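PDB 2NVA: arginine decarboxylase, A207R protein from Paramecium bursaria Chlorella virus 1, which decarboxylates arginine to agmatine with the help of a pyridoxal 5'-phosphate cofactor. Local coordinates for residues G216-I221 with F257-S262; D29-W34 with K62-D67; K25-L30 with L56-D61. All coordinates share one frame; numbering follows the deposited sequence.

How the interactions relate
From the N terminus, helix 24-37 comes first and provides one side of two contacts. Interaction 3 packs its residues 25-30 on helix 53-61, closing a loop that holds strand 41-46. Interaction 2 begins at the overlapping residues 29-34, which share Asp29 and Leu30 with it, and ends just beyond, at 62-67, where the chain enters strand 65-68; the two loops are thus staggered rather than nested. Interaction 1 follows in series, joining the loop after strand 210-212 to the end of helix 255-258 and the chain that leaves it. Phe257 links all three, packing its CB on Met59 and its ring on Leu30, Ile31 and Trp34. Interactions 1 and 2 each reach the bound cofactor adduct.

Interaction 1 (G216-I221 with F257-S262); sequences GLHADI and FAEHYS. With PL2 ((4-{[(4-{[amino(imino)methyl]amino}butyl)amino]methyl}-5-hydroxy-6-methylpyridin-3-yl)methyl dihydrogen phosphate), chain I.
Ala219 and His260 meet where the irregular loop 216-221 passes the chain leading out of helix 255-258, and the nearest CA atoms, those of Ala219 and Phe257, are 7.3 Å apart. The direct bond runs from His260 NE2 to the backbone oxygen Ala219 O, 2.8 Å long and fairly straight (161° at the hydrogen); donor and carbonyl lie nearly in each other's planes. The other ring nitrogen, ND1, is bonded to Ser349 OG, so both nitrogens fix the ring's rotation. One ring face takes Ile221 CD1 in a CH-pi contact, 3.9 Å from the centroid of the His260 ring, and the opposite face lies against Glu259 CG. In this TIM-barrel domain the loop follows strand 210-212, and within it Gly216 grips the cofactor: Gly216 N gives PL2 OP1 an almost linear bond of 2.8 Å, part of the phosphate-binding site. Glu259 is fully extended, its CG anti to the backbone N (chi1 179°), which carries OE1 to the edge of the His218 ring, 3.4 Å from His218 CD2. A water donates to Glu259 OE1 (2.7 Å) and accepts from Ala219 N (2.8 Å), tying the carboxylate to the loop backbone.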
loop_
_atom_site.group_PDB
_atom_site.type_symbol
_atom_site.label_atom_id
_atom_site.label_comp_id
_atom_site.label_asym_id
_atom_site.label_seq_id
_atom_site.Cartn_x
_atom_site.Cartn_y
_atom_site.Cartn_z
ATOM N N GLY A 216 5.655 -19.140 6.820
ATOM C CA GLY A 216 5.548 -18.547 8.145
ATOM C C GLY A 216 6.829 -18.491 8.957
ATOM O O GLY A 216 6.948 -17.675 9.875
ATOM N N LEU A 217 7.784 -19.358 8.631
ATOM C CA LEU A 217 9.008 -19.476 9.430
ATOM C C LEU A 217 9.981 -18.311 9.238
ATOM O O LEU A 217 10.187 -17.828 8.109
ATOM C CB LEU A 217 9.725 -20.794 9.124
ATOM C CG LEU A 217 8.955 -22.088 9.362
ATOM C CD1 LEU A 217 9.817 -23.253 8.884
ATOM C CD2 LEU A 217 8.590 -22.272 10.824
ATOM N N HIS A 218 10.556 -17.852 10.348
ATOM C CA HIS A 218 11.636 -16.875 10.303
ATOM C C HIS A 218 12.981 -17.579 10.326
ATOM O O HIS A 218 13.135 -18.640 10.945
ATOM C CB HIS A 218 11.596 -15.971 11.530
ATOM C CG HIS A 218 10.538 -14.925 11.476
ATOM N ND1 HIS A 218 9.268 -15.132 11.968
ATOM C CD2 HIS A 218 10.561 -13.662 10.999
ATOM C CE1 HIS A 218 8.551 -14.035 11.800
ATOM N NE2 HIS A 218 9.314 -13.125 11.229
ATOM N N ALA A 219 13.964 -16.964 9.683
ATOM C CA ALA A 219 15.340 -17.373 9.878
ATOM C C ALA A 219 15.899 -16.543 11.039
ATOM O O ALA A 219 16.566 -15.541 10.817
ATOM C CB ALA A 219 16.141 -17.146 8.598
ATOM N N ASP A 220 15.617 -16.953 12.273
ATOM C CA ASP A 220 16.043 -16.200 13.458
ATOM C C ASP A 220 17.497 -16.509 13.807
ATOM O O ASP A 220 17.827 -17.639 14.139
ATOM C CB ASP A 220 15.121 -16.522 14.658
ATOM C CG ASP A 220 13.760 -15.845 14.548
ATOM O OD1 ASP A 220 13.692 -14.687 14.060
ATOM O OD2 ASP A 220 12.744 -16.464 14.936
ATOM N N ILE A 221 18.350 -15.495 13.749
ATOM C CA ILE A 221 19.780 -15.662 13.953
ATOM C C ILE A 221 20.184 -15.009 15.273
ATOM O O ILE A 221 19.878 -13.840 15.508
ATOM C CB ILE A 221 20.553 -14.981 12.804
ATOM C CG1 ILE A 221 20.212 -15.679 11.472
ATOM C CG2 ILE A 221 22.093 -15.001 13.080
ATOM C CD1 ILE A 221 20.399 -14.782 10.276
ATOM N N PHE A 257 13.865 -16.878 3.534
ATOM C CA PHE A 257 14.961 -16.531 2.623
ATOM C C PHE A 257 15.071 -15.045 2.331
ATOM O O PHE A 257 16.173 -14.528 2.168
ATOM C CB PHE A 257 14.838 -17.309 1.310
ATOM C CG PHE A 257 14.923 -18.793 1.488
ATOM C CD1 PHE A 257 16.110 -19.385 1.914
ATOM C CD2 PHE A 257 13.826 -19.604 1.239
ATOM C CE1 PHE A 257 16.201 -20.767 2.098
ATOM C CE2 PHE A 257 13.904 -20.990 1.422
ATOM C CZ PHE A 257 15.104 -21.570 1.849
ATOM N N ALA A 258 13.927 -14.367 2.251
ATOM C CA ALA A 258 13.903 -12.972 1.785
ATOM C C ALA A 258 14.290 -11.963 2.863
ATOM O O ALA A 258 14.856 -10.914 2.550
ATOM C CB ALA A 258 12.540 -12.631 1.178
ATOM N N GLU A 259 13.981 -12.257 4.125
ATOM C CA GLU A 259 14.185 -11.237 5.179
ATOM C C GLU A 259 15.599 -10.631 5.165
ATOM O O GLU A 259 15.757 -9.408 5.085
ATOM C CB GLU A 259 13.859 -11.788 6.567
ATOM C CG GLU A 259 14.092 -10.767 7.701
ATOM C CD GLU A 259 13.675 -11.268 9.079
ATOM O OE1 GLU A 259 13.084 -12.368 9.187
ATOM O OE2 GLU A 259 13.928 -10.547 10.079
ATOM N N HIS A 260 16.613 -11.489 5.226
ATOM C CA HIS A 260 17.992 -11.031 5.414
ATOM C C HIS A 260 18.705 -10.724 4.107
ATOM O O HIS A 260 19.882 -10.360 4.101
ATOM C CB HIS A 260 18.782 -12.080 6.209
ATOM C CG HIS A 260 18.152 -12.426 7.522
ATOM N ND1 HIS A 260 17.947 -11.490 8.517
ATOM C CD2 HIS A 260 17.681 -13.601 8.004
ATOM C CE1 HIS A 260 17.367 -12.074 9.552
ATOM N NE2 HIS A 260 17.205 -13.357 9.268
ATOM N N TYR A 261 17.988 -10.881 3.003
ATOM C CA TYR A 261 18.559 -10.655 1.685
ATOM C C TYR A 261 19.054 -9.218 1.471
ATOM O O TYR A 261 20.058 -8.991 0.787
ATOM C CB TYR A 261 17.521 -11.014 0.617
ATOM C CG TYR A 261 17.949 -10.779 -0.831
ATOM C CD1 TYR A 261 19.147 -11.297 -1.334
ATOM C CD2 TYR A 261 17.110 -10.084 -1.720
ATOM C CE1 TYR A 261 19.514 -11.094 -2.666
ATOM C CE2 TYR A 261 17.456 -9.880 -3.030
ATOM C CZ TYR A 261 18.659 -10.392 -3.514
ATOM O OH TYR A 261 19.001 -10.190 -4.833
ATOM N N SER A 262 18.324 -8.260 2.035
ATOM C CA SER A 262 18.548 -6.845 1.764
ATOM C C SER A 262 18.586 -6.007 3.034
ATOM O O SER A 262 17.997 -6.372 4.044
ATOM C CB SER A 262 17.438 -6.291 0.860
ATOM O OG SER A 262 17.346 -7.028 -0.350
HETATM N N1 PL2 I . 2.563 -19.623 0.880
HETATM C C2 PL2 I . 1.363 -19.024 0.793
HETATM C C2A PL2 I . 0.202 -19.724 0.060
HETATM C C3 PL2 I . 1.199 -17.764 1.382
HETATM O O3 PL2 I . -0.029 -17.187 1.295
HETATM C C4 PL2 I . 2.254 -17.121 2.062
HETATM C C4A PL2 I . 2.115 -15.715 2.719
HETATM C C5 PL2 I . 3.478 -17.816 2.112
HETATM C C6 PL2 I . 3.598 -19.056 1.512
HETATM P P PL2 I . 6.003 -16.471 4.779
HETATM N N PL2 I . 0.727 -15.415 3.137
HETATM C CA PL2 I . 0.408 -13.993 2.955
HETATM C CG PL2 I . 0.990 -11.619 3.616
HETATM O OP2 PL2 I . 5.660 -15.921 6.247
HETATM O OP3 PL2 I . 6.705 -15.236 3.984
HETATM O OP1 PL2 I . 6.873 -17.683 4.829
HETATM O OP4 PL2 I . 4.555 -16.729 4.125
HETATM C C5M PL2 I . 4.698 -17.207 2.834
HETATM C CB PL2 I . 1.394 -13.090 3.727
HETATM C CD PL2 I . 1.955 -10.714 4.418
HETATM N NE PL2 I . 1.529 -9.320 4.157
HETATM C CZ PL2 I . 2.242 -8.214 4.419
HETATM N NH2 PL2 I . 1.717 -7.005 4.105
HETATM N NH1 PL2 I . 3.449 -8.298 4.985
HETATM O O HOH W 1 13.291 -14.795 8.075
HETATM O O HOH W 2 14.635 -13.059 11.808
#

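Interaction 2 (D29-W34 with K62-D67); sequences DLIDQW and KNVNFD. With PL2 ((4-{[(4-{[amino(imino)methyl]amino}butyl)amino]methyl}-5-hydroxy-6-methylpyridin-3-yl)methyl dihydrogen phosphate), chain I.
Two successive bends in the Lys62 chain, at chi2 (-75°) and chi3 (-76°), curl its ammonium round to Asp32, whose CG stands anti to its carbonyl carbon on helix 24-37. The contact belongs to the outer layer of the TIM barrel: this helix flanks the turn that joins helix 53-61 to barrel strand 65-68. Asn63, with a positive phi, is the C-prime residue of the Schellman motif that ends helix 53-61 and directs the chain into the strand. Lys62 NZ meets Asp32 OD2 at 2.8 Å in a salt bridge, on the syn side and 21° out of the carboxylate plane, the two side chains crossing nearly at right angles near the protein surface. Beneath it the contact is apolar. Ile31 CD1 sits 3.7 Å from Lys62 CB, so the lysine's aliphatic base covers the isoleucine while its tip reaches the acid. The same Ile31 CD1 is 3.7 Å from Val64 CG2, and Ile31 CG2 also approaches that Val64 methyl. Met59 touches both Ile31 and Val64, extending this apolar patch into helix 53-61. Farther along the strand, Asp67, in salt bridge with Lys48, puts OD1 3.1 Å from PL2 N1, well off the pyridine plane.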
loop_
_atom_site.group_PDB
_atom_site.type_symbol
_atom_site.label_atom_id
_atom_site.label_comp_id
_atom_site.label_asym_id
_atom_site.label_seq_id
_atom_site.Cartn_x
_atom_site.Cartn_y
_atom_site.Cartn_z
ATOM N N ASP A 29 23.720 -19.134 1.426
ATOM C CA ASP A 29 24.036 -19.722 2.722
ATOM C C ASP A 29 22.789 -20.206 3.442
ATOM O O ASP A 29 22.806 -21.263 4.056
ATOM C CB ASP A 29 24.815 -18.731 3.595
ATOM C CG ASP A 29 26.205 -18.438 3.046
ATOM O OD1 ASP A 29 26.811 -17.445 3.503
ATOM O OD2 ASP A 29 26.711 -19.198 2.171
ATOM N N LEU A 30 21.700 -19.434 3.352
ATOM C CA LEU A 30 20.450 -19.822 3.988
ATOM C C LEU A 30 19.783 -21.009 3.303
ATOM O O LEU A 30 19.109 -21.796 3.972
ATOM C CB LEU A 30 19.465 -18.639 4.077
ATOM C CG LEU A 30 19.793 -17.600 5.164
ATOM C CD1 LEU A 30 18.985 -16.328 4.988
ATOM C CD2 LEU A 30 19.557 -18.187 6.569
ATOM N N ILE A 31 19.945 -21.125 1.985
ATOM C CA ILE A 31 19.443 -22.297 1.272
ATOM C C ILE A 31 20.195 -23.536 1.749
ATOM O O ILE A 31 19.599 -24.591 1.976
ATOM C CB ILE A 31 19.543 -22.131 -0.253
ATOM C CG1 ILE A 31 18.578 -21.024 -0.717
ATOM C CG2 ILE A 31 19.255 -23.478 -0.967
ATOM C CD1 ILE A 31 18.895 -20.469 -2.100
ATOM N N ASP A 32 21.504 -23.393 1.951
ATOM C CA ASP A 32 22.300 -24.493 2.493
ATOM C C ASP A 32 21.861 -24.871 3.901
ATOM O O ASP A 32 21.849 -26.051 4.242
ATOM C CB ASP A 32 23.801 -24.164 2.482
ATOM C CG ASP A 32 24.372 -24.095 1.071
ATOM O OD1 ASP A 32 25.505 -23.580 0.919
ATOM O OD2 ASP A 32 23.697 -24.537 0.115
ATOM N N GLN A 33 21.500 -23.865 4.701
ATOM C CA GLN A 33 20.989 -24.074 6.050
ATOM C C GLN A 33 19.633 -24.763 6.022
ATOM O O GLN A 33 19.362 -25.639 6.836
ATOM C CB GLN A 33 20.885 -22.753 6.808
ATOM C CG GLN A 33 22.235 -22.263 7.327
ATOM C CD GLN A 33 22.834 -23.225 8.341
ATOM O OE1 GLN A 33 23.734 -24.006 8.016
ATOM N NE2 GLN A 33 22.326 -23.190 9.578
ATOM N N TRP A 34 18.782 -24.357 5.087
ATOM C CA TRP A 34 17.479 -25.001 4.949
ATOM C C TRP A 34 17.657 -26.506 4.732
ATOM O O TRP A 34 16.975 -27.306 5.357
ATOM C CB TRP A 34 16.676 -24.401 3.791
ATOM C CG TRP A 34 15.337 -25.071 3.616
ATOM C CD1 TRP A 34 15.079 -26.256 2.961
ATOM C CD2 TRP A 34 14.078 -24.622 4.134
ATOM N NE1 TRP A 34 13.733 -26.550 3.029
ATOM C CE2 TRP A 34 13.098 -25.560 3.736
ATOM C CE3 TRP A 34 13.676 -23.494 4.871
ATOM C CZ2 TRP A 34 11.744 -25.416 4.068
ATOM C CZ3 TRP A 34 12.332 -23.355 5.200
ATOM C CH2 TRP A 34 11.387 -24.311 4.808
ATOM N N LYS A 62 20.169 -22.731 -7.187
ATOM C CA LYS A 62 20.384 -23.525 -5.982
ATOM C C LYS A 62 19.352 -24.637 -5.880
ATOM O O LYS A 62 19.231 -25.293 -4.842
ATOM C CB LYS A 62 20.375 -22.645 -4.733
ATOM C CG LYS A 62 21.578 -21.690 -4.606
ATOM C CD LYS A 62 22.863 -22.406 -4.202
ATOM C CE LYS A 62 22.877 -22.766 -2.727
ATOM N NZ LYS A 62 24.114 -23.570 -2.436
ATOM N N ASN A 63 18.618 -24.842 -6.971
ATOM C CA ASN A 63 17.615 -25.910 -7.078
ATOM C C ASN A 63 16.409 -25.742 -6.155
ATOM O O ASN A 63 15.740 -26.708 -5.808
ATOM C CB ASN A 63 18.268 -27.289 -6.909
ATOM C CG ASN A 63 19.151 -27.650 -8.073
ATOM O OD1 ASN A 63 18.768 -27.465 -9.243
ATOM N ND2 ASN A 63 20.352 -28.170 -7.781
ATOM N N VAL A 64 16.140 -24.505 -5.765
ATOM C CA VAL A 64 14.937 -24.178 -4.994
ATOM C C VAL A 64 13.773 -24.065 -5.975
ATOM O O VAL A 64 13.970 -23.593 -7.098
ATOM C CB VAL A 64 15.118 -22.841 -4.224
ATOM C CG1 VAL A 64 13.843 -22.445 -3.459
ATOM C CG2 VAL A 64 16.315 -22.928 -3.247
ATOM N N ASN A 65 12.585 -24.518 -5.561
ATOM C CA ASN A 65 11.399 -24.445 -6.410
ATOM C C ASN A 65 10.558 -23.220 -6.058
ATOM O O ASN A 65 11.016 -22.383 -5.295
ATOM C CB ASN A 65 10.608 -25.749 -6.329
ATOM C CG ASN A 65 11.338 -26.908 -6.968
ATOM O OD1 ASN A 65 12.311 -26.721 -7.702
ATOM N ND2 ASN A 65 10.861 -28.122 -6.707
ATOM N N PHE A 66 9.363 -23.103 -6.633
ATOM C CA PHE A 66 8.617 -21.845 -6.529
ATOM C C PHE A 66 7.150 -22.014 -6.214
ATOM O O PHE A 66 6.503 -22.972 -6.658
ATOM C CB PHE A 66 8.817 -20.999 -7.797
ATOM C CG PHE A 66 10.252 -20.638 -8.031
ATOM C CD1 PHE A 66 10.793 -19.498 -7.455
ATOM C CD2 PHE A 66 11.086 -21.484 -8.757
ATOM C CE1 PHE A 66 12.128 -19.184 -7.630
ATOM C CE2 PHE A 66 12.442 -21.175 -8.941
ATOM C CZ PHE A 66 12.952 -20.027 -8.389
ATOM N N ASP A 67 6.669 -21.088 -5.392
ATOM C CA ASP A 67 5.252 -20.914 -5.095
ATOM C C ASP A 67 4.828 -19.612 -5.755
ATOM O O ASP A 67 5.265 -18.530 -5.347
ATOM C CB ASP A 67 5.035 -20.879 -3.567
ATOM C CG ASP A 67 3.789 -20.125 -3.152
ATOM O OD1 ASP A 67 3.745 -19.653 -1.994
ATOM O OD2 ASP A 67 2.846 -19.962 -3.974
HETATM N N1 PL2 I . 2.563 -19.623 0.880
HETATM C C2 PL2 I . 1.363 -19.024 0.793
HETATM C C2A PL2 I . 0.202 -19.724 0.060
HETATM C C3 PL2 I . 1.199 -17.764 1.382
HETATM O O3 PL2 I . -0.029 -17.187 1.295
HETATM C C4 PL2 I . 2.254 -17.121 2.062
HETATM C C4A PL2 I . 2.115 -15.715 2.719
HETATM C C5 PL2 I . 3.478 -17.816 2.112
HETATM C C6 PL2 I . 3.598 -19.056 1.512
HETATM P P PL2 I . 6.003 -16.471 4.779
HETATM N N PL2 I . 0.727 -15.415 3.137
HETATM C CA PL2 I . 0.408 -13.993 2.955
HETATM C CG PL2 I . 0.990 -11.619 3.616
HETATM O OP2 PL2 I . 5.660 -15.921 6.247
HETATM O OP3 PL2 I . 6.705 -15.236 3.984
HETATM O OP1 PL2 I . 6.873 -17.683 4.829
HETATM O OP4 PL2 I . 4.555 -16.729 4.125
HETATM C C5M PL2 I . 4.698 -17.207 2.834
HETATM C CB PL2 I . 1.394 -13.090 3.727
HETATM C CD PL2 I . 1.955 -10.714 4.418
HETATM N NE PL2 I . 1.529 -9.320 4.157
HETATM C CZ PL2 I . 2.242 -8.214 4.419
HETATM N NH2 PL2 I . 1.717 -7.005 4.105
HETATM N NH1 PL2 I . 3.449 -8.298 4.985
#

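Interaction 3 (K25-L30 with L56-D61); sequences KIVEDL and LKTMCD
The carboxylate of Glu28 is the flat group nearest the facing helix, and Thr58 CG2 approaches it from off its plane, 4.1 Å from Glu28 OE1. The same methyl presses more closely on the aliphatic part of the side chain, with Thr58 CG2 3.6 Å from Glu28 CG, the two side chains crossing at about a right angle. A water donates to Glu28 OE1 at 2.7 Å and, only weakly, to the backbone oxygen Thr58 O, so a solvent molecule bridges the two helices beside the methyl contact. The other oxygen, OE2, has a long salt bridge to Lys25 NZ one turn earlier.

Thr58 divides its two branches between separate tasks. With CG2 anti to the backbone N, the methyl faces helix 24-37, while OG1 is satisfied by Val54 O one turn back in its own helix. Deeper in the interface Val27 and Met59 meet, again nearly at right angles. The Met59 CB points away from the other helix, but a bend at chi2 (-59°) swings the chain round until Met59 CE lies 3.8 Å from Val27 CG1. The same methyl packs on Phe257, so Met59 CE meets both helix 24-37 and helix 255-258.

The axes of the two short helical segments approach to 9.9 Å and run in the same general direction, crossing at -34°. Such roughly parallel neighbours are characteristic of the outer helical layer of a TIM barrel: helix 24-37 precedes strand 41-46, and helix 53-61 forms the beta-alpha-beta crossover from that strand to its parallel neighbour, strand 65-68.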
loop_
_atom_site.group_PDB
_atom_site.type_symbol
_atom_site.label_atom_id
_atom_site.label_comp_id
_atom_site.label_asym_id
_atom_site.label_seq_id
_atom_site.Cartn_x
_atom_site.Cartn_y
_atom_site.Cartn_z
ATOM N N LYS A 25 24.656 -14.027 -1.767
ATOM C CA LYS A 25 25.437 -14.981 -0.959
ATOM C C LYS A 25 24.756 -15.291 0.374
ATOM O O LYS A 25 24.823 -16.421 0.866
ATOM C CB LYS A 25 26.849 -14.450 -0.708
ATOM C CG LYS A 25 27.584 -14.050 -1.990
ATOM C CD LYS A 25 28.093 -15.252 -2.771
ATOM C CE LYS A 25 28.469 -14.874 -4.222
ATOM N NZ LYS A 25 27.213 -14.548 -5.028
ATOM N N ILE A 26 24.107 -14.288 0.963
ATOM C CA ILE A 26 23.340 -14.515 2.179
ATOM C C ILE A 26 22.265 -15.570 1.945
ATOM O O ILE A 26 22.111 -16.501 2.738
ATOM C CB ILE A 26 22.749 -13.190 2.758
ATOM C CG1 ILE A 26 23.855 -12.406 3.479
ATOM C CG2 ILE A 26 21.582 -13.484 3.717
ATOM C CD1 ILE A 26 23.373 -11.083 4.116
ATOM N N VAL A 27 21.540 -15.436 0.842
ATOM C CA VAL A 27 20.451 -16.356 0.513
ATOM C C VAL A 27 20.997 -17.747 0.179
ATOM O O VAL A 27 20.425 -18.741 0.616
ATOM C CB VAL A 27 19.591 -15.801 -0.629
ATOM C CG1 VAL A 27 18.555 -16.845 -1.131
ATOM C CG2 VAL A 27 18.885 -14.537 -0.148
ATOM N N GLU A 28 22.109 -17.805 -0.563
ATOM C CA GLU A 28 22.788 -19.091 -0.821
ATOM C C GLU A 28 23.130 -19.840 0.464
ATOM O O GLU A 28 22.858 -21.045 0.576
ATOM C CB GLU A 28 24.049 -18.898 -1.673
ATOM C CG GLU A 28 23.734 -18.403 -3.091
ATOM C CD GLU A 28 24.977 -18.104 -3.907
ATOM O OE1 GLU A 28 24.904 -18.262 -5.151
ATOM O OE2 GLU A 28 26.022 -17.718 -3.314
ATOM N N ASP A 29 23.720 -19.134 1.426
ATOM C CA ASP A 29 24.036 -19.722 2.722
ATOM C C ASP A 29 22.789 -20.206 3.442
ATOM O O ASP A 29 22.806 -21.263 4.056
ATOM C CB ASP A 29 24.815 -18.731 3.595
ATOM C CG ASP A 29 26.205 -18.438 3.046
ATOM O OD1 ASP A 29 26.811 -17.445 3.503
ATOM O OD2 ASP A 29 26.711 -19.198 2.171
ATOM N N LEU A 30 21.700 -19.434 3.352
ATOM C CA LEU A 30 20.450 -19.822 3.988
ATOM C C LEU A 30 19.783 -21.009 3.303
ATOM O O LEU A 30 19.109 -21.796 3.972
ATOM C CB LEU A 30 19.465 -18.639 4.077
ATOM C CG LEU A 30 19.793 -17.600 5.164
ATOM C CD1 LEU A 30 18.985 -16.328 4.988
ATOM C CD2 LEU A 30 19.557 -18.187 6.569
ATOM N N LEU A 56 15.519 -14.416 -7.446
ATOM C CA LEU A 56 14.852 -15.536 -8.091
ATOM C C LEU A 56 15.857 -16.391 -8.866
ATOM O O LEU A 56 15.772 -17.617 -8.838
ATOM C CB LEU A 56 13.735 -15.050 -9.013
ATOM C CG LEU A 56 12.564 -14.287 -8.387
ATOM C CD1 LEU A 56 11.574 -13.872 -9.480
ATOM C CD2 LEU A 56 11.854 -15.094 -7.295
ATOM N N LYS A 57 16.802 -15.746 -9.546
ATOM C CA LYS A 57 17.850 -16.492 -10.264
ATOM C C LYS A 57 18.729 -17.283 -9.294
ATOM O O LYS A 57 19.135 -18.412 -9.587
ATOM C CB LYS A 57 18.684 -15.556 -11.151
ATOM C CG LYS A 57 19.847 -16.219 -11.920
ATOM C CD LYS A 57 19.369 -17.374 -12.802
ATOM C CE LYS A 57 20.490 -17.827 -13.749
ATOM N NZ LYS A 57 20.198 -19.179 -14.369
ATOM N N THR A 58 19.027 -16.681 -8.146
ATOM C CA THR A 58 19.815 -17.338 -7.107
ATOM C C THR A 58 19.117 -18.592 -6.583
ATOM O O THR A 58 19.751 -19.634 -6.405
ATOM C CB THR A 58 20.100 -16.373 -5.946
ATOM O OG1 THR A 58 20.797 -15.225 -6.450
ATOM C CG2 THR A 58 20.954 -17.042 -4.876
ATOM N N MET A 59 17.813 -18.469 -6.337
ATOM C CA MET A 59 16.940 -19.589 -5.968
ATOM C C MET A 59 17.017 -20.683 -7.041
ATOM O O MET A 59 17.253 -21.858 -6.744
ATOM C CB MET A 59 15.464 -19.128 -5.877
ATOM C CG MET A 59 15.057 -18.147 -4.719
ATOM S SD MET A 59 15.394 -18.853 -3.082
ATOM C CE MET A 59 14.939 -17.420 -2.136
ATOM N N CYS A 60 16.800 -20.272 -8.290
ATOM C CA CYS A 60 16.756 -21.191 -9.427
ATOM C C CYS A 60 18.027 -22.047 -9.491
ATOM O O CYS A 60 17.954 -23.278 -9.597
ATOM C CB CYS A 60 16.591 -20.401 -10.724
ATOM S SG CYS A 60 16.807 -21.371 -12.239
ATOM N N ASP A 61 19.180 -21.379 -9.425
ATOM C CA ASP A 61 20.489 -22.036 -9.510
ATOM C C ASP A 61 20.823 -22.958 -8.327
ATOM O O ASP A 61 21.685 -23.838 -8.449
ATOM C CB ASP A 61 21.589 -20.964 -9.673
ATOM C CG ASP A 61 21.516 -20.249 -11.027
ATOM O OD1 ASP A 61 20.817 -20.744 -11.946
ATOM O OD2 ASP A 61 22.158 -19.183 -11.168
HETATM O O HOH W 3 23.037 -19.439 -6.762
#